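Local coordinates for gentamicin resistance protein (Enterococcus gallinarum, PDB 6CTZ) that confers aminoglycoside resistance, probably by transferring a phosphate from a guanine nucleotide to the 2''-hydroxyl of drugs such as kanamycin, at residues D50-E55 and P84-R89. The protein carries 2 engineered substitutions. Sequence-based numbering, arbitrary orientation.
With GDP (guanosine-5'-diphosphate), chain B.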
ATOM      1  N   ASP A  50      12.155  10.411   0.301  1.00 14.61           N
ATOM      2  CA  ASP A  50      12.179  10.079  -1.122  1.00 15.39           C
ATOM      3  C   ASP A  50      10.782   9.769  -1.635  1.00 13.10           C
ATOM      4  O   ASP A  50      10.388  10.230  -2.712  1.00 13.28           O
ATOM      5  CB  ASP A  50      13.082   8.868  -1.368  1.00 18.32           C
ATOM      6  CG  ASP A  50      14.540   9.131  -1.039  1.00 22.73           C
ATOM      7  OD1 ASP A  50      14.944  10.310  -0.984  1.00 24.15           O
ATOM      8  OD2 ASP A  50      15.286   8.144  -0.850  1.00 25.58           O
ATOM      9  N   GLU A  51      10.017   8.994  -0.867  1.00 12.42           N
ATOM     10  CA  GLU A  51       8.677   8.627  -1.306  1.00 11.86           C
ATOM     11  C   GLU A  51       7.768   9.850  -1.356  1.00 10.83           C
ATOM     12  O   GLU A  51       6.935   9.978  -2.260  1.00 11.70           O
ATOM     13  CB  GLU A  51       8.111   7.525  -0.404  1.00 13.06           C
ATOM     14  CG  GLU A  51       8.913   6.228  -0.530  1.00 14.47           C
ATOM     15  CD  GLU A  51       8.476   5.109   0.407  1.00 17.39           C
ATOM     16  OE1 GLU A  51       7.606   5.315   1.274  1.00 19.71           O
ATOM     17  OE2 GLU A  51       9.004   3.994   0.255  1.00 21.63           O
ATOM     18  N   LEU A  52       7.923  10.775  -0.399  1.00 11.25           N
ATOM     19  CA  LEU A  52       7.112  11.985  -0.415  1.00 12.20           C
ATOM     20  C   LEU A  52       7.468  12.868  -1.605  1.00 12.00           C
ATOM     21  O   LEU A  52       6.577  13.433  -2.250  1.00 12.61           O
ATOM     22  CB  LEU A  52       7.259  12.741   0.907  1.00 12.04           C
ATOM     23  CG  LEU A  52       6.466  14.045   0.948  1.00 13.43           C
ATOM     24  CD1 LEU A  52       4.991  13.792   0.662  1.00 14.65           C
ATOM     25  CD2 LEU A  52       6.644  14.737   2.288  1.00 14.38           C
ATOM     26  N   ASN A  53       8.759  12.988  -1.923  1.00 11.88           N
ATOM     27  CA  ASN A  53       9.140  13.759  -3.102  1.00 13.19           C
ATOM     28  C   ASN A  53       8.515  13.184  -4.366  1.00 11.96           C
ATOM     29  O   ASN A  53       8.108  13.933  -5.262  1.00 13.31           O
ATOM     30  CB  ASN A  53      10.656  13.865  -3.215  1.00 16.10           C
ATOM     31  CG  ASN A  53      11.197  14.974  -2.363  1.00 20.22           C
ATOM     32  OD1 ASN A  53      10.584  16.034  -2.275  1.00 22.94           O
ATOM     33  ND2 ASN A  53      12.323  14.741  -1.713  1.00 22.38           N
ATOM     34  N   LYS A  54       8.418  11.852  -4.448  1.00 11.47           N
ATOM     35  CA  LYS A  54       7.708  11.213  -5.550  1.00 10.77           C
ATOM     36  C   LYS A  54       6.229  11.589  -5.540  1.00 10.67           C
ATOM     37  O   LYS A  54       5.680  12.002  -6.565  1.00 10.68           O
ATOM     38  CB  LYS A  54       7.890   9.694  -5.461  1.00 11.89           C
ATOM     39  CG  LYS A  54       6.984   8.879  -6.382  1.00 11.40           C
ATOM     40  CD  LYS A  54       7.209   7.390  -6.205  1.00 11.55           C
ATOM     41  CE  LYS A  54       6.771   6.880  -4.839  1.00 11.87           C
ATOM     42  NZ  LYS A  54       7.264   5.483  -4.614  1.00 12.07           N
ATOM     43  N   GLU A  55       5.569  11.482  -4.377  1.00 11.06           N
ATOM     44  CA  GLU A  55       4.148  11.827  -4.309  1.00 10.21           C
ATOM     45  C   GLU A  55       3.898  13.289  -4.671  1.00 10.30           C
ATOM     46  O   GLU A  55       2.893  13.606  -5.316  1.00 11.21           O
ATOM     47  CB  GLU A  55       3.569  11.506  -2.925  1.00 11.50           C
ATOM     48  CG  GLU A  55       3.486  10.015  -2.616  1.00 12.92           C
ATOM     49  CD  GLU A  55       2.703   9.761  -1.349  1.00 14.85           C
ATOM     50  OE1 GLU A  55       3.322   9.757  -0.269  1.00 17.56           O
ATOM     51  OE2 GLU A  55       1.464   9.597  -1.424  1.00 15.18           O
ATOM     52  N   PRO A  84      11.360  16.988   3.294  1.00 19.46           N
ATOM     53  CA  PRO A  84      10.091  17.695   3.078  1.00 17.90           C
ATOM     54  C   PRO A  84       8.993  17.203   4.011  1.00 14.54           C
ATOM     55  O   PRO A  84       9.073  16.123   4.596  1.00 15.47           O
ATOM     56  CB  PRO A  84       9.739  17.304   1.640  1.00 19.60           C
ATOM     57  CG  PRO A  84      10.285  15.912   1.519  1.00 21.48           C
ATOM     58  CD  PRO A  84      11.563  15.897   2.325  1.00 21.32           C
ATOM     59  N   PHE A  85       7.936  18.013   4.112  1.00 13.56           N
ATOM     60  CA  PHE A  85       6.673  17.570   4.699  1.00 13.75           C
ATOM     61  C   PHE A  85       5.540  18.300   3.989  1.00 12.74           C
ATOM     62  O   PHE A  85       5.773  19.287   3.291  1.00 14.23           O
ATOM     63  CB  PHE A  85       6.638  17.710   6.230  1.00 14.13           C
ATOM     64  CG  PHE A  85       6.565  19.127   6.723  1.00 13.96           C
ATOM     65  CD1 PHE A  85       5.338  19.747   6.906  1.00 15.51           C
ATOM     66  CD2 PHE A  85       7.721  19.825   7.055  1.00 15.99           C
ATOM     67  CE1 PHE A  85       5.263  21.047   7.383  1.00 16.63           C
ATOM     68  CE2 PHE A  85       7.646  21.127   7.531  1.00 17.19           C
ATOM     69  CZ  PHE A  85       6.414  21.732   7.689  1.00 17.15           C
ATOM     70  N   VAL A  86       4.319  17.779   4.114  1.00 12.44           N
ATOM     71  CA  VAL A  86       3.204  18.375   3.418  1.00 12.91           C
ATOM     72  C   VAL A  86       1.938  18.496   4.213  1.00 12.66           C
ATOM     73  O   VAL A  86       1.780  17.849   5.166  1.00 13.17           O
ATOM     74  CB  VAL A  86       2.831  17.547   2.133  1.00 12.93           C
ATOM     75  CG1 VAL A  86       3.974  17.555   1.154  1.00 13.98           C
ATOM     76  CG2 VAL A  86       2.467  16.090   2.484  1.00 14.23           C
ATOM     77  N   GLY A  87       1.049  19.352   3.753  1.00 12.45           N
ATOM     78  CA  GLY A  87      -0.269  19.483   4.311  1.00 12.68           C
ATOM     79  C   GLY A  87      -1.316  19.414   3.210  1.00 11.26           C
ATOM     80  O   GLY A  87      -1.143  20.008   2.185  1.00 12.60           O
ATOM     81  N   TYR A  88      -2.399  18.693   3.465  1.00 12.33           N
ATOM     82  CA  TYR A  88      -3.486  18.549   2.547  1.00 12.48           C
ATOM     83  C   TYR A  88      -4.826  18.515   3.256  1.00 11.80           C
ATOM     84  O   TYR A  88      -4.863  18.100   4.352  1.00 12.77           O
ATOM     85  CB  TYR A  88      -3.318  17.292   1.663  1.00 12.91           C
ATOM     86  CG  TYR A  88      -3.122  15.938   2.353  1.00 11.81           C
ATOM     87  CD1 TYR A  88      -1.876  15.494   2.660  1.00 12.79           C
ATOM     88  CD2 TYR A  88      -4.181  15.090   2.597  1.00 11.86           C
ATOM     89  CE1 TYR A  88      -1.669  14.261   3.201  1.00 11.89           C
ATOM     90  CE2 TYR A  88      -3.967  13.838   3.159  1.00 12.27           C
ATOM     91  CZ  TYR A  88      -2.707  13.444   3.429  1.00 11.70           C
ATOM     92  OH  TYR A  88      -2.429  12.213   3.956  1.00 12.20           O
ATOM     93  N   ARG A  89      -5.874  18.970   2.600  1.00 12.37           N
ATOM     94  CA  ARG A  89      -7.199  18.909   3.191  1.00 14.27           C
ATOM     95  C   ARG A  89      -7.494  17.424   3.409  1.00 12.98           C
ATOM     96  O   ARG A  89      -7.288  16.631   2.546  1.00 13.86           O
ATOM     97  CB  ARG A  89      -8.282  19.517   2.293  1.00 16.45           C
ATOM     98  CG  ARG A  89      -8.296  21.040   2.271  1.00 21.30           C
ATOM     99  CD  ARG A  89      -9.641  21.676   1.915  1.00 25.55           C
ATOM    100  NE  ARG A  89      -9.640  23.120   2.245  1.00 29.57           N
ATOM    101  CZ  ARG A  89     -10.006  23.634   3.426  1.00 31.56           C
ATOM    102  NH1 ARG A  89     -10.422  22.880   4.395  1.00 31.73           N
ATOM    103  NH2 ARG A  89      -9.948  24.943   3.633  1.00 32.31           N
TER
HETATM  104  PB  GDP B 401       2.519   5.600   5.816  1.00 13.20           P
HETATM  105  O1B GDP B 401       3.114   5.919   4.465  1.00 13.74           O
HETATM  106  O2B GDP B 401       1.713   4.318   5.797  1.00 12.41           O
HETATM  107  O3B GDP B 401       3.548   5.664   6.920  1.00 14.36           O
HETATM  108  O3A GDP B 401       1.509   6.826   6.126  1.00 12.67           O
HETATM  109  PA  GDP B 401       0.044   7.121   5.501  1.00 12.85           P
HETATM  110  O1A GDP B 401       0.143   8.057   4.334  1.00 12.63           O
HETATM  111  O2A GDP B 401      -0.672   5.814   5.209  1.00 12.49           O
HETATM  112  O5' GDP B 401      -0.639   7.944   6.723  1.00 13.39           O
HETATM  113  C5' GDP B 401      -0.684   7.348   8.013  1.00 14.88           C
HETATM  114  C4' GDP B 401      -2.125   7.216   8.443  1.00 13.94           C
HETATM  115  O4' GDP B 401      -2.670   8.522   8.632  1.00 14.24           O
HETATM  116  C3' GDP B 401      -3.045   6.566   7.422  1.00 13.54           C
HETATM  117  O3' GDP B 401      -2.959   5.137   7.427  1.00 15.04           O
HETATM  118  C2' GDP B 401      -4.385   7.044   7.924  1.00 13.25           C
HETATM  119  O2' GDP B 401      -4.772   6.313   9.092  1.00 15.35           O
HETATM  120  C1' GDP B 401      -4.066   8.462   8.369  1.00 13.30           C
HETATM  121  N9  GDP B 401      -4.355   9.412   7.276  1.00 11.79           N
HETATM  122  C8  GDP B 401      -3.482   9.976   6.411  1.00 12.39           C
HETATM  123  N7  GDP B 401      -4.151  10.798   5.562  1.00 12.32           N
HETATM  124  C5  GDP B 401      -5.456  10.757   5.896  1.00 11.97           C
HETATM  125  C6  GDP B 401      -6.705  11.360   5.414  1.00 12.06           C
HETATM  126  O6  GDP B 401      -6.700  12.159   4.459  1.00 12.71           O
HETATM  127  N1  GDP B 401      -7.832  11.029   6.063  1.00 13.36           N
HETATM  128  C2  GDP B 401      -7.871  10.172   7.107  1.00 13.94           C
HETATM  129  N2  GDP B 401      -9.050   9.911   7.705  1.00 14.99           N
HETATM  130  N3  GDP B 401      -6.765   9.571   7.598  1.00 13.17           N
HETATM  131  C4  GDP B 401      -5.572   9.846   7.030  1.00 11.95           C
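In the kinase-like N-terminal lobe, Leu52 and Asn53 pack on Pro84 and Val86; the axes of segments 50-55 and 84-89 come within 8.5 Å, their directions 48° apart. Leu52 carries most of the contact. With CG anti to the backbone N (chi1 178°), its branch extends toward the strand, and chi2 of 56° turns CD2 to Pro84 and Phe85 and CD1 to Val86. CD2 lies 3.6 Å from Pro84 O and 3.7 Å from Phe85 CA, and also reaches the proline ring, while CD1 meets both Val86 methyls, CG1 and CG2, tip to tip at 3.9 Å. A branched aliphatic end suits this buried place because it can touch three successive strand residues; the proline ring and beta-branched valine offer it compact apolar surfaces. Asn53, at a partly exposed edge, sets its amide against the CG corner of Pro84, OD1 3.8 Å from CG, the side chains crossing at about a right angle. Helix 46-62 probably corresponds to the αC helix of protein kinases, beside the five-stranded antiparallel sheet. Strand alternation sends Pro84 and Val86 toward the helix but Phe85 to the other face, where its ring stacks on Phe42. Tyr88 serves the nucleotide: its OH donates a 2.7 Å hydrogen bond to GDP N7, and GDP O6 lies at the ring edge. One turn beyond Glu51, which is salt-bridged to Arg28, Glu55 pairs with the GDP-binding Arg41, resembling the αC glutamate–β3 lysine salt bridge of kinases.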